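Local coordinates for protein desulfoferrodoxin (Rbo) (Treponema pallidum subsp. pallidum str. Nichols, PDB 1Y07) that probably reduces superoxide at a mononuclear iron centre, as a superoxide reductase of the desulfoferrodoxin family, at residues V63-V68 against A115-N120; H70-T73 against Y77-W80; D44-K49 against G123-K128. All coordinates share one frame; numbering follows the deposited sequence.

How the contacts relate
Following the chain from its N terminus, the turn and short helix at 44-49 come first and find their partner last, in strand 123-127. Contact 3 thus closes the widest loop, which contains the other two. Inside it, contact 1 brings strand 60-65 to strand 112-119 across the two sheets of the fold. Contact 2, nested within contact 1, closes the short loop between 70-73 and 77-80. Nothing crosses; the loops nest. Strands 78-85, 112-119 and 123-127 are neighbours in one antiparallel sheet, so the second segments of all three contacts share that sheet. Contacts 1 and 2 each supply an iron ligand, C119 and H70, while contact 3 lies beside the same site.

Contact 1: V63-V68 against A115-N120; sequences VKVGSV and AYEFCN. With FE (Fe (III) ion), chain H.
Beside the iron site, V65 packs against E117 next to the metal ligands H70 and H50. The CG1 methyl of V65 rests over the face of the E117 carboxylate, 3.5 Å from CD, and is nearer to OE1 than to OE2. Its other methyl, CG2, lies 3.8 Å from E117 CB, so the two methyls lie along one side of the glutamate chain, CG2 at its base and CG1 at the carboxylate. E117 can offer this surface because its CG sits between the backbone N and carbonyl carbon (chi1 68°) and the chain bends again at chi2 (86°), folding the carboxylate back toward V65.

The two strands belong to different antiparallel sheets, 60-65 to the three-stranded one and 112-119 to the four-stranded one, and they face each other as layers of a beta sandwich. Their CA atoms accordingly stay apart, 7.5 Å between V63 and A115, and side chains bridge the gap. At that level V63 CG2 meets A115 CB at 4.2 Å, a purely apolar touch.

Two residues on from E117, C119 ends its strand by binding the iron through SG at 2.1 Å. H50, H70, H76 and H122 complete the coordination, the four-histidine, one-cysteine set of superoxide reductases. The buried E117 side chain also packs on W125 and I78.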
ATOM      1  N   VAL B  63      -5.337 -15.025  -1.145  1.00 15.77           N
ATOM      2  CA  VAL B  63      -5.370 -14.987   0.305  1.00 15.99           C
ATOM      3  C   VAL B  63      -6.769 -15.300   0.813  1.00 16.11           C
ATOM      4  O   VAL B  63      -7.710 -14.654   0.445  1.00 16.38           O
ATOM      5  CB  VAL B  63      -4.949 -13.642   0.865  1.00 16.27           C
ATOM      6  CG1 VAL B  63      -5.049 -13.693   2.382  1.00 16.12           C
ATOM      7  CG2 VAL B  63      -3.510 -13.287   0.371  1.00 16.63           C
ATOM      8  N   LYS B  64      -6.898 -16.315   1.670  1.00 17.83           N
ATOM      9  CA  LYS B  64      -8.211 -16.747   2.184  1.00 18.84           C
ATOM     10  C   LYS B  64      -8.271 -16.561   3.708  1.00 18.88           C
ATOM     11  O   LYS B  64      -7.308 -16.901   4.385  1.00 19.48           O
ATOM     12  CB  LYS B  64      -8.479 -18.234   1.910  1.00 20.25           C
ATOM     13  CG  LYS B  64      -8.108 -18.799   0.528  1.00 21.36           C
ATOM     14  CD  LYS B  64      -8.422 -20.299   0.500  1.00 24.67           C
ATOM     15  CE  LYS B  64      -9.906 -20.522   0.453  1.00 27.54           C
ATOM     16  NZ  LYS B  64     -10.569 -19.575  -0.481  1.00 29.02           N
ATOM     17  N   VAL B  65      -9.362 -15.994   4.224  1.00 19.00           N
ATOM     18  CA  VAL B  65      -9.443 -15.656   5.640  1.00 20.03           C
ATOM     19  C   VAL B  65     -10.420 -16.651   6.183  1.00 21.79           C
ATOM     20  O   VAL B  65     -11.633 -16.582   5.921  1.00 19.98           O
ATOM     21  CB  VAL B  65      -9.768 -14.164   5.899  1.00 20.28           C
ATOM     22  CG1 VAL B  65      -9.747 -13.825   7.417  1.00 19.79           C
ATOM     23  CG2 VAL B  65      -8.725 -13.321   5.196  1.00 20.64           C
ATOM     24  N   GLY B  66      -9.823 -17.566   6.948  1.00 22.64           N
ATOM     25  CA  GLY B  66     -10.185 -18.935   6.932  1.00 24.30           C
ATOM     26  C   GLY B  66      -9.262 -19.998   6.347  1.00 24.92           C
ATOM     27  O   GLY B  66      -9.229 -20.209   5.126  1.00 25.78           O
ATOM     28  N   SER B  67      -8.589 -20.739   7.239  1.00 24.74           N
ATOM     29  CA  SER B  67      -8.392 -22.175   6.991  1.00 25.15           C
ATOM     30  C   SER B  67      -9.806 -22.796   6.875  1.00 25.18           C
ATOM     31  O   SER B  67     -10.039 -23.773   6.126  1.00 26.14           O
ATOM     32  CB  SER B  67      -7.661 -22.837   8.153  1.00 25.06           C
ATOM     33  OG  SER B  67      -8.418 -22.641   9.328  1.00 26.49           O
ATOM     34  N   VAL B  68     -10.739 -22.241   7.648  1.00 24.12           N
ATOM     35  CA  VAL B  68     -12.138 -22.221   7.224  1.00 23.70           C
ATOM     36  C   VAL B  68     -12.717 -20.748   7.175  1.00 22.68           C
ATOM     37  O   VAL B  68     -12.267 -19.869   7.904  1.00 22.70           O
ATOM     38  CB  VAL B  68     -12.982 -23.144   8.083  1.00 23.83           C
ATOM     39  CG1 VAL B  68     -12.519 -24.649   7.933  1.00 23.31           C
ATOM     40  CG2 VAL B  68     -12.975 -22.690   9.548  1.00 24.30           C
ATOM     41  N   ALA B 115       1.036 -11.940   4.658  1.00 16.77           N
ATOM     42  CA  ALA B 115      -0.297 -11.413   4.441  1.00 16.29           C
ATOM     43  C   ALA B 115      -0.876 -10.965   5.760  1.00 16.30           C
ATOM     44  O   ALA B 115      -0.574 -11.570   6.781  1.00 15.92           O
ATOM     45  CB  ALA B 115      -1.193 -12.449   3.797  1.00 17.72           C
ATOM     46  N   TYR B 116      -1.737  -9.942   5.709  1.00 16.55           N
ATOM     47  CA  TYR B 116      -2.388  -9.307   6.861  1.00 16.50           C
ATOM     48  C   TYR B 116      -3.841  -9.086   6.490  1.00 16.26           C
ATOM     49  O   TYR B 116      -4.105  -8.737   5.383  1.00 17.17           O
ATOM     50  CB  TYR B 116      -1.747  -7.962   7.238  1.00 16.66           C
ATOM     51  CG  TYR B 116      -0.237  -7.995   7.342  1.00 18.77           C
ATOM     52  CD1 TYR B 116       0.539  -7.971   6.198  1.00 20.99           C
ATOM     53  CD2 TYR B 116       0.406  -8.094   8.582  1.00 21.73           C
ATOM     54  CE1 TYR B 116       1.927  -8.006   6.258  1.00 22.87           C
ATOM     55  CE2 TYR B 116       1.799  -8.114   8.651  1.00 23.24           C
ATOM     56  CZ  TYR B 116       2.543  -8.090   7.470  1.00 24.76           C
ATOM     57  OH  TYR B 116       3.931  -8.159   7.456  1.00 29.37           O
ATOM     58  N   GLU B 117      -4.772  -9.358   7.410  1.00 15.93           N
ATOM     59  CA  GLU B 117      -6.221  -9.123   7.172  1.00 15.19           C
ATOM     60  C   GLU B 117      -6.792  -8.375   8.346  1.00 16.05           C
ATOM     61  O   GLU B 117      -6.370  -8.594   9.479  1.00 15.84           O
ATOM     62  CB  GLU B 117      -6.995 -10.420   6.920  1.00 15.36           C
ATOM     63  CG  GLU B 117      -7.116 -11.341   8.117  1.00 14.65           C
ATOM     64  CD  GLU B 117      -8.289 -11.045   9.062  1.00 16.41           C
ATOM     65  OE1 GLU B 117      -8.443 -11.766  10.074  1.00 18.18           O
ATOM     66  OE2 GLU B 117      -9.037 -10.094   8.857  1.00 17.61           O
ATOM     67  N   PHE B 118      -7.728  -7.473   8.089  1.00 16.59           N
ATOM     68  CA  PHE B 118      -8.443  -6.751   9.133  1.00 17.36           C
ATOM     69  C   PHE B 118      -9.915  -7.159   9.217  1.00 17.50           C
ATOM     70  O   PHE B 118     -10.658  -7.003   8.246  1.00 16.24           O
ATOM     71  CB  PHE B 118      -8.376  -5.226   8.865  1.00 18.35           C
ATOM     72  CG  PHE B 118      -9.133  -4.394   9.901  1.00 20.99           C
ATOM     73  CD1 PHE B 118      -8.710  -4.349  11.214  1.00 24.06           C
ATOM     74  CD2 PHE B 118     -10.260  -3.666   9.548  1.00 23.10           C
ATOM     75  CE1 PHE B 118      -9.408  -3.616  12.153  1.00 24.38           C
ATOM     76  CE2 PHE B 118     -10.956  -2.916  10.504  1.00 23.38           C
ATOM     77  CZ  PHE B 118     -10.534  -2.895  11.782  1.00 24.38           C
ATOM     78  N   CYS B 119     -10.315  -7.643  10.393  1.00 17.65           N
ATOM     79  CA  CYS B 119     -11.724  -7.883  10.692  1.00 19.10           C
ATOM     80  C   CYS B 119     -12.284  -6.680  11.473  1.00 19.17           C
ATOM     81  O   CYS B 119     -11.654  -6.150  12.374  1.00 19.05           O
ATOM     82  CB  CYS B 119     -11.877  -9.171  11.478  1.00 19.45           C
ATOM     83  SG  CYS B 119     -13.485  -9.315  12.317  1.00 22.12           S
ATOM     84  N   ASN B 120     -13.475  -6.236  11.122  1.00 19.40           N
ATOM     85  CA  ASN B 120     -14.003  -5.004  11.692  1.00 19.58           C
ATOM     86  C   ASN B 120     -14.276  -5.162  13.182  1.00 19.64           C
ATOM     87  O   ASN B 120     -14.223  -4.188  13.937  1.00 20.06           O
ATOM     88  CB  ASN B 120     -15.260  -4.561  10.938  1.00 19.81           C
ATOM     89  CG  ASN B 120     -16.501  -5.248  11.428  1.00 20.19           C
ATOM     90  OD1 ASN B 120     -16.662  -6.471  11.277  1.00 18.27           O
ATOM     91  ND2 ASN B 120     -17.409  -4.464  11.987  1.00 22.89           N
TER
HETATM   92 FE    FE H 130     -14.028 -11.266  13.015  1.00 37.48          FE

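Contact 2: H70-T73 against Y77-W80; sequences HPMT and YIAW. With FE (Fe (III) ion), chain H.
Segment 70-73 is irregular and runs beside residues 77-78, which lead into strand 78-85; the nearest pair of CA atoms, those of M72 and Y77, is 4.3 Å apart. The two pieces form the H70 side of the iron site. Beside this pair, the carbonyl O of P71 faces Y77 CA at 3.5 Å, and the angle of 166° at the hydrogen marks a well-aligned CA-H...O contact.

That same oxygen takes a stronger donor from H70. ND1 reaches P71 O over 2.6 Å, in the plane of the imidazole and on a carbonyl lone pair. With ND1 tied in this way, NE2 at the other side of the ring binds the iron at 2.4 Å, so the two bonds together fix the rotation of the imidazole. H70 has CG anti to its backbone N (chi1 -172°), which swings the ring toward I78. The CD1 methyl of I78 stands over the centre of one face, 3.3 Å from the centroid and only 6° off the normal, a direct CH-pi contact. P71 CD lies above the opposite face, nearer the rim, and the ring is held between the two. I78 also packs on E117 and C119, which links this histidine to the neighbouring strand.

M72 crosses I78 at about a right angle. Its chi1 and the bend at chi2 bring SD to I78 N, from which it accepts a weak hydrogen bond at 3.4 Å; the further bend at chi3 places CE near I78 O. T73 OG1 bonds to the carbonyl O of H76 in the intervening loop. At the outer end, T73 O lies near the plane of the Y77 ring, 3.3 Å from CD2 at its edge.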
ATOM      1  N   HIS B  70     -14.262 -17.067   7.288  1.00 20.03           N
ATOM      2  CA  HIS B  70     -14.764 -16.010   8.155  1.00 19.39           C
ATOM      3  C   HIS B  70     -16.050 -15.418   7.601  1.00 19.36           C
ATOM      4  O   HIS B  70     -16.221 -15.338   6.389  1.00 19.15           O
ATOM      5  CB  HIS B  70     -13.717 -14.883   8.234  1.00 19.59           C
ATOM      6  CG  HIS B  70     -14.030 -13.818   9.244  1.00 20.21           C
ATOM      7  ND1 HIS B  70     -15.001 -12.853   9.050  1.00 21.08           N
ATOM      8  CD2 HIS B  70     -13.493 -13.571  10.462  1.00 18.31           C
ATOM      9  CE1 HIS B  70     -15.039 -12.056  10.100  1.00 21.33           C
ATOM     10  NE2 HIS B  70     -14.128 -12.465  10.966  1.00 20.78           N
ATOM     11  N   PRO B  71     -16.931 -14.964   8.486  1.00 20.12           N
ATOM     12  CA  PRO B  71     -18.116 -14.193   8.108  1.00 20.04           C
ATOM     13  C   PRO B  71     -17.847 -12.998   7.189  1.00 20.47           C
ATOM     14  O   PRO B  71     -16.897 -12.269   7.374  1.00 20.54           O
ATOM     15  CB  PRO B  71     -18.654 -13.703   9.453  1.00 19.72           C
ATOM     16  CG  PRO B  71     -18.257 -14.745  10.394  1.00 20.96           C
ATOM     17  CD  PRO B  71     -16.907 -15.221   9.942  1.00 20.81           C
ATOM     18  N   MET B  72     -18.720 -12.839   6.211  1.00 20.80           N
ATOM     19  CA  MET B  72     -18.782 -11.657   5.400  1.00 20.97           C
ATOM     20  C   MET B  72     -20.231 -11.129   5.403  1.00 21.62           C
ATOM     21  O   MET B  72     -21.017 -11.363   4.448  1.00 22.56           O
ATOM     22  CB  MET B  72     -18.290 -11.988   3.990  1.00 20.53           C
ATOM     23  CG  MET B  72     -16.839 -12.423   3.907  1.00 19.54           C
ATOM     24  SD  MET B  72     -15.710 -11.085   4.253  1.00 20.60           S
ATOM     25  CE  MET B  72     -15.880 -10.118   2.857  1.00 19.16           C
ATOM     26  N   THR B  73     -20.577 -10.460   6.507  1.00 22.47           N
ATOM     27  CA  THR B  73     -21.876  -9.803   6.718  1.00 23.52           C
ATOM     28  C   THR B  73     -21.685  -8.337   7.073  1.00 24.02           C
ATOM     29  O   THR B  73     -20.605  -7.950   7.496  1.00 23.61           O
ATOM     30  CB  THR B  73     -22.634 -10.456   7.898  1.00 23.74           C
ATOM     31  OG1 THR B  73     -22.021 -10.079   9.142  1.00 22.72           O
ATOM     32  CG2 THR B  73     -22.540 -11.972   7.858  1.00 24.43           C
ATOM     33  N   TYR B  77     -17.314  -8.612   9.228  1.00 21.06           N
ATOM     34  CA  TYR B  77     -16.726  -8.829   7.899  1.00 20.32           C
ATOM     35  C   TYR B  77     -15.207  -8.631   7.895  1.00 19.18           C
ATOM     36  O   TYR B  77     -14.654  -7.949   8.775  1.00 18.64           O
ATOM     37  CB  TYR B  77     -17.369  -7.860   6.898  1.00 21.20           C
ATOM     38  CG  TYR B  77     -17.259  -6.408   7.288  1.00 21.37           C
ATOM     39  CD1 TYR B  77     -16.178  -5.655   6.874  1.00 23.42           C
ATOM     40  CD2 TYR B  77     -18.214  -5.787   8.091  1.00 21.17           C
ATOM     41  CE1 TYR B  77     -16.039  -4.314   7.247  1.00 25.07           C
ATOM     42  CE2 TYR B  77     -18.083  -4.440   8.476  1.00 22.18           C
ATOM     43  CZ  TYR B  77     -16.989  -3.708   8.041  1.00 24.45           C
ATOM     44  OH  TYR B  77     -16.812  -2.374   8.366  1.00 25.71           O
ATOM     45  N   ILE B  78     -14.547  -9.211   6.895  1.00 18.18           N
ATOM     46  CA  ILE B  78     -13.136  -8.872   6.589  1.00 17.06           C
ATOM     47  C   ILE B  78     -13.118  -7.662   5.667  1.00 16.42           C
ATOM     48  O   ILE B  78     -13.637  -7.688   4.546  1.00 17.54           O
ATOM     49  CB  ILE B  78     -12.396 -10.045   5.919  1.00 16.60           C
ATOM     50  CG1 ILE B  78     -12.514 -11.333   6.753  1.00 17.23           C
ATOM     51  CG2 ILE B  78     -10.946  -9.663   5.698  1.00 16.37           C
ATOM     52  CD1 ILE B  78     -12.199 -11.134   8.238  1.00 18.86           C
ATOM     53  N   ALA B  79     -12.467  -6.609   6.120  1.00 15.78           N
ATOM     54  CA  ALA B  79     -12.472  -5.320   5.430  1.00 14.86           C
ATOM     55  C   ALA B  79     -11.485  -5.282   4.291  1.00 13.91           C
ATOM     56  O   ALA B  79     -11.797  -4.793   3.207  1.00 14.08           O
ATOM     57  CB  ALA B  79     -12.145  -4.256   6.385  1.00 15.18           C
ATOM     58  N   TRP B  80     -10.299  -5.809   4.531  1.00 13.97           N
ATOM     59  CA  TRP B  80      -9.210  -5.713   3.564  1.00 14.06           C
ATOM     60  C   TRP B  80      -8.142  -6.754   3.882  1.00 14.26           C
ATOM     61  O   TRP B  80      -8.094  -7.307   4.999  1.00 13.86           O
ATOM     62  CB  TRP B  80      -8.639  -4.267   3.480  1.00 14.18           C
ATOM     63  CG  TRP B  80      -8.207  -3.621   4.805  1.00 15.75           C
ATOM     64  CD1 TRP B  80      -8.871  -2.639   5.478  1.00 17.20           C
ATOM     65  CD2 TRP B  80      -7.016  -3.887   5.570  1.00 14.45           C
ATOM     66  NE1 TRP B  80      -8.197  -2.290   6.630  1.00 16.96           N
ATOM     67  CE2 TRP B  80      -7.055  -3.038   6.721  1.00 16.12           C
ATOM     68  CE3 TRP B  80      -5.940  -4.784   5.438  1.00 12.72           C
ATOM     69  CZ2 TRP B  80      -6.073  -3.067   7.696  1.00 14.58           C
ATOM     70  CZ3 TRP B  80      -4.958  -4.808   6.412  1.00 13.94           C
ATOM     71  CH2 TRP B  80      -5.014  -3.937   7.506  1.00 12.33           C
TER
HETATM   72 FE    FE H 130     -14.028 -11.266  13.015  1.00 37.48          FE

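Contact 3: D44-K49 against G123-K128; sequences DAAKEK and GVWSGK
K47 N donates to D44 O at 2.9 Å, closing the type I beta turn that carries A46 and K47 up to the indole of W125. The contact itself is apolar. A46 CB lies 3.5 Å from CH2 of W125 and is almost as near to CZ2, while K47 CD comes within 3.4 Å of CZ3; both approach the six-membered ring obliquely. The next carbon of the lysine, CE, lies in the indole plane at its edge, and the two side chains cross at about a right angle. The bend at chi2 sets CD against CZ3, and a second at chi4 turns NZ toward D44, where a salt bridge whose hydrogen bond is weak joins NZ to D44 OD1 at 3.1 Å.

W125 is buried, with CG anti to its carbonyl carbon (chi1 -59°), and the ring projects from strand 123-127 toward the turn. Its NE1 bonds to the carbonyl O of H122, and its ring stacks on that of H50, whose ND1 in turn bonds to A46 O. W125 and A46 thus hold the H50 ring, and W125 also anchors the backbone of H122, consistent with a place in the second shell of the superoxide reductase iron site.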
ATOM      1  N   ASP B  44      -5.807 -18.070  20.463  1.00 18.80           N
ATOM      2  CA  ASP B  44      -5.838 -19.334  19.732  1.00 19.01           C
ATOM      3  C   ASP B  44      -7.189 -19.537  19.084  1.00 18.52           C
ATOM      4  O   ASP B  44      -7.263 -19.825  17.900  1.00 18.37           O
ATOM      5  CB  ASP B  44      -5.567 -20.533  20.662  1.00 19.55           C
ATOM      6  CG  ASP B  44      -4.086 -20.860  20.812  1.00 21.72           C
ATOM      7  OD1 ASP B  44      -3.299 -20.632  19.859  1.00 24.27           O
ATOM      8  OD2 ASP B  44      -3.633 -21.379  21.866  1.00 22.72           O
ATOM      9  N   ALA B  45      -8.252 -19.394  19.872  1.00 18.42           N
ATOM     10  CA  ALA B  45      -9.619 -19.704  19.415  1.00 18.44           C
ATOM     11  C   ALA B  45     -10.092 -18.833  18.245  1.00 18.20           C
ATOM     12  O   ALA B  45     -10.932 -19.272  17.451  1.00 18.72           O
ATOM     13  CB  ALA B  45     -10.615 -19.602  20.572  1.00 18.44           C
ATOM     14  N   ALA B  46      -9.577 -17.607  18.151  1.00 17.57           N
ATOM     15  CA  ALA B  46      -9.865 -16.740  17.002  1.00 17.80           C
ATOM     16  C   ALA B  46      -9.029 -17.075  15.735  1.00 17.75           C
ATOM     17  O   ALA B  46      -9.348 -16.588  14.644  1.00 17.43           O
ATOM     18  CB  ALA B  46      -9.699 -15.241  17.383  1.00 17.36           C
ATOM     19  N   LYS B  47      -7.987 -17.909  15.887  1.00 18.03           N
ATOM     20  CA  LYS B  47      -7.017 -18.223  14.804  1.00 18.31           C
ATOM     21  C   LYS B  47      -7.679 -18.812  13.580  1.00 17.77           C
ATOM     22  O   LYS B  47      -7.319 -18.467  12.458  1.00 16.90           O
ATOM     23  CB  LYS B  47      -5.979 -19.265  15.243  1.00 18.18           C
ATOM     24  CG  LYS B  47      -4.660 -18.780  15.858  1.00 20.11           C
ATOM     25  CD  LYS B  47      -4.693 -17.408  16.451  1.00 21.45           C
ATOM     26  CE  LYS B  47      -3.363 -17.066  17.137  1.00 23.94           C
ATOM     27  NZ  LYS B  47      -2.999 -17.966  18.279  1.00 25.70           N
ATOM     28  N   GLU B  48      -8.610 -19.750  13.802  1.00 17.62           N
ATOM     29  CA  GLU B  48      -9.238 -20.495  12.699  1.00 17.29           C
ATOM     30  C   GLU B  48      -9.980 -19.602  11.686  1.00 16.46           C
ATOM     31  O   GLU B  48      -9.911 -19.842  10.483  1.00 15.15           O
ATOM     32  CB  GLU B  48     -10.211 -21.559  13.233  1.00 17.81           C
ATOM     33  CG  GLU B  48      -9.525 -22.825  13.725  1.00 19.49           C
ATOM     34  CD  GLU B  48     -10.496 -23.943  14.084  1.00 21.94           C
ATOM     35  OE1 GLU B  48     -11.619 -24.010  13.508  1.00 21.75           O
ATOM     36  OE2 GLU B  48     -10.128 -24.771  14.951  1.00 25.11           O
ATOM     37  N   LYS B  49     -10.721 -18.614  12.190  1.00 15.92           N
ATOM     38  CA  LYS B  49     -11.526 -17.758  11.338  1.00 16.14           C
ATOM     39  C   LYS B  49     -10.754 -16.486  10.933  1.00 16.24           C
ATOM     40  O   LYS B  49     -11.263 -15.714  10.126  1.00 15.27           O
ATOM     41  CB  LYS B  49     -12.847 -17.375  12.030  1.00 16.21           C
ATOM     42  CG  LYS B  49     -13.952 -18.461  11.955  1.00 16.63           C
ATOM     43  CD  LYS B  49     -14.775 -18.537  13.248  1.00 18.07           C
ATOM     44  CE  LYS B  49     -16.262 -18.251  13.033  1.00 18.43           C
ATOM     45  NZ  LYS B  49     -17.066 -19.442  12.630  1.00 17.98           N
ATOM     46  N   GLY B 123     -10.019  -7.069  14.601  1.00 19.27           N
ATOM     47  CA  GLY B 123      -8.730  -6.440  14.328  1.00 18.56           C
ATOM     48  C   GLY B 123      -7.816  -7.139  13.309  1.00 18.84           C
ATOM     49  O   GLY B 123      -8.272  -7.940  12.486  1.00 17.36           O
ATOM     50  N   VAL B 124      -6.517  -6.839  13.360  1.00 17.81           N
ATOM     51  CA  VAL B 124      -5.609  -7.361  12.344  1.00 17.95           C
ATOM     52  C   VAL B 124      -4.977  -8.687  12.751  1.00 16.85           C
ATOM     53  O   VAL B 124      -4.627  -8.877  13.925  1.00 15.91           O
ATOM     54  CB  VAL B 124      -4.466  -6.371  12.016  1.00 18.83           C
ATOM     55  CG1 VAL B 124      -3.592  -6.922  10.879  1.00 19.58           C
ATOM     56  CG2 VAL B 124      -5.028  -4.984  11.708  1.00 20.11           C
ATOM     57  N   TRP B 125      -4.796  -9.552  11.752  1.00 17.17           N
ATOM     58  CA  TRP B 125      -4.152 -10.863  11.845  1.00 18.20           C
ATOM     59  C   TRP B 125      -3.173 -11.129  10.685  1.00 18.72           C
ATOM     60  O   TRP B 125      -3.448 -10.812   9.509  1.00 18.06           O
ATOM     61  CB  TRP B 125      -5.212 -11.989  11.866  1.00 18.49           C
ATOM     62  CG  TRP B 125      -6.174 -11.853  13.007  1.00 18.38           C
ATOM     63  CD1 TRP B 125      -7.213 -10.965  13.115  1.00 20.17           C
ATOM     64  CD2 TRP B 125      -6.142 -12.577  14.230  1.00 17.62           C
ATOM     65  NE1 TRP B 125      -7.842 -11.110  14.327  1.00 20.44           N
ATOM     66  CE2 TRP B 125      -7.202 -12.095  15.039  1.00 18.70           C
ATOM     67  CE3 TRP B 125      -5.339 -13.599  14.715  1.00 16.83           C
ATOM     68  CZ2 TRP B 125      -7.480 -12.621  16.301  1.00 18.71           C
ATOM     69  CZ3 TRP B 125      -5.596 -14.114  15.974  1.00 17.62           C
ATOM     70  CH2 TRP B 125      -6.660 -13.622  16.760  1.00 18.29           C
ATOM     71  N   SER B 126      -2.033 -11.730  10.986  1.00 19.54           N
ATOM     72  CA  SER B 126      -1.067 -12.055   9.957  1.00 20.53           C
ATOM     73  C   SER B 126      -0.811 -13.553   9.722  1.00 21.84           C
ATOM     74  O   SER B 126      -0.911 -14.376  10.635  1.00 21.35           O
ATOM     75  CB  SER B 126       0.258 -11.359  10.237  1.00 20.66           C
ATOM     76  OG  SER B 126       0.897 -11.865  11.375  1.00 22.20           O
ATOM     77  N   GLY B 127      -0.479 -13.879   8.476  1.00 23.02           N
ATOM     78  CA  GLY B 127      -0.210 -15.236   8.055  1.00 24.75           C
ATOM     79  C   GLY B 127       0.734 -15.325   6.870  1.00 26.30           C
ATOM     80  O   GLY B 127       0.911 -14.352   6.122  1.00 26.54           O
ATOM     81  N   LYS B 128       1.339 -16.498   6.690  1.00 27.73           N
ATOM     82  CA  LYS B 128       2.282 -16.746   5.592  1.00 29.26           C
ATOM     83  C   LYS B 128       1.864 -17.941   4.734  1.00 29.78           C
ATOM     84  O   LYS B 128       1.646 -19.046   5.245  1.00 31.21           O
ATOM     85  CB  LYS B 128       3.738 -16.905   6.100  1.00 29.57           C
ATOM     86  CG  LYS B 128       3.928 -17.485   7.502  1.00 30.70           C
ATOM     87  CD  LYS B 128       5.294 -18.194   7.676  1.00 32.33           C
ATOM     88  CE  LYS B 128       5.131 -19.708   7.991  1.00 33.46           C
ATOM     89  NZ  LYS B 128       6.395 -20.370   8.446  1.00 34.20           N
TER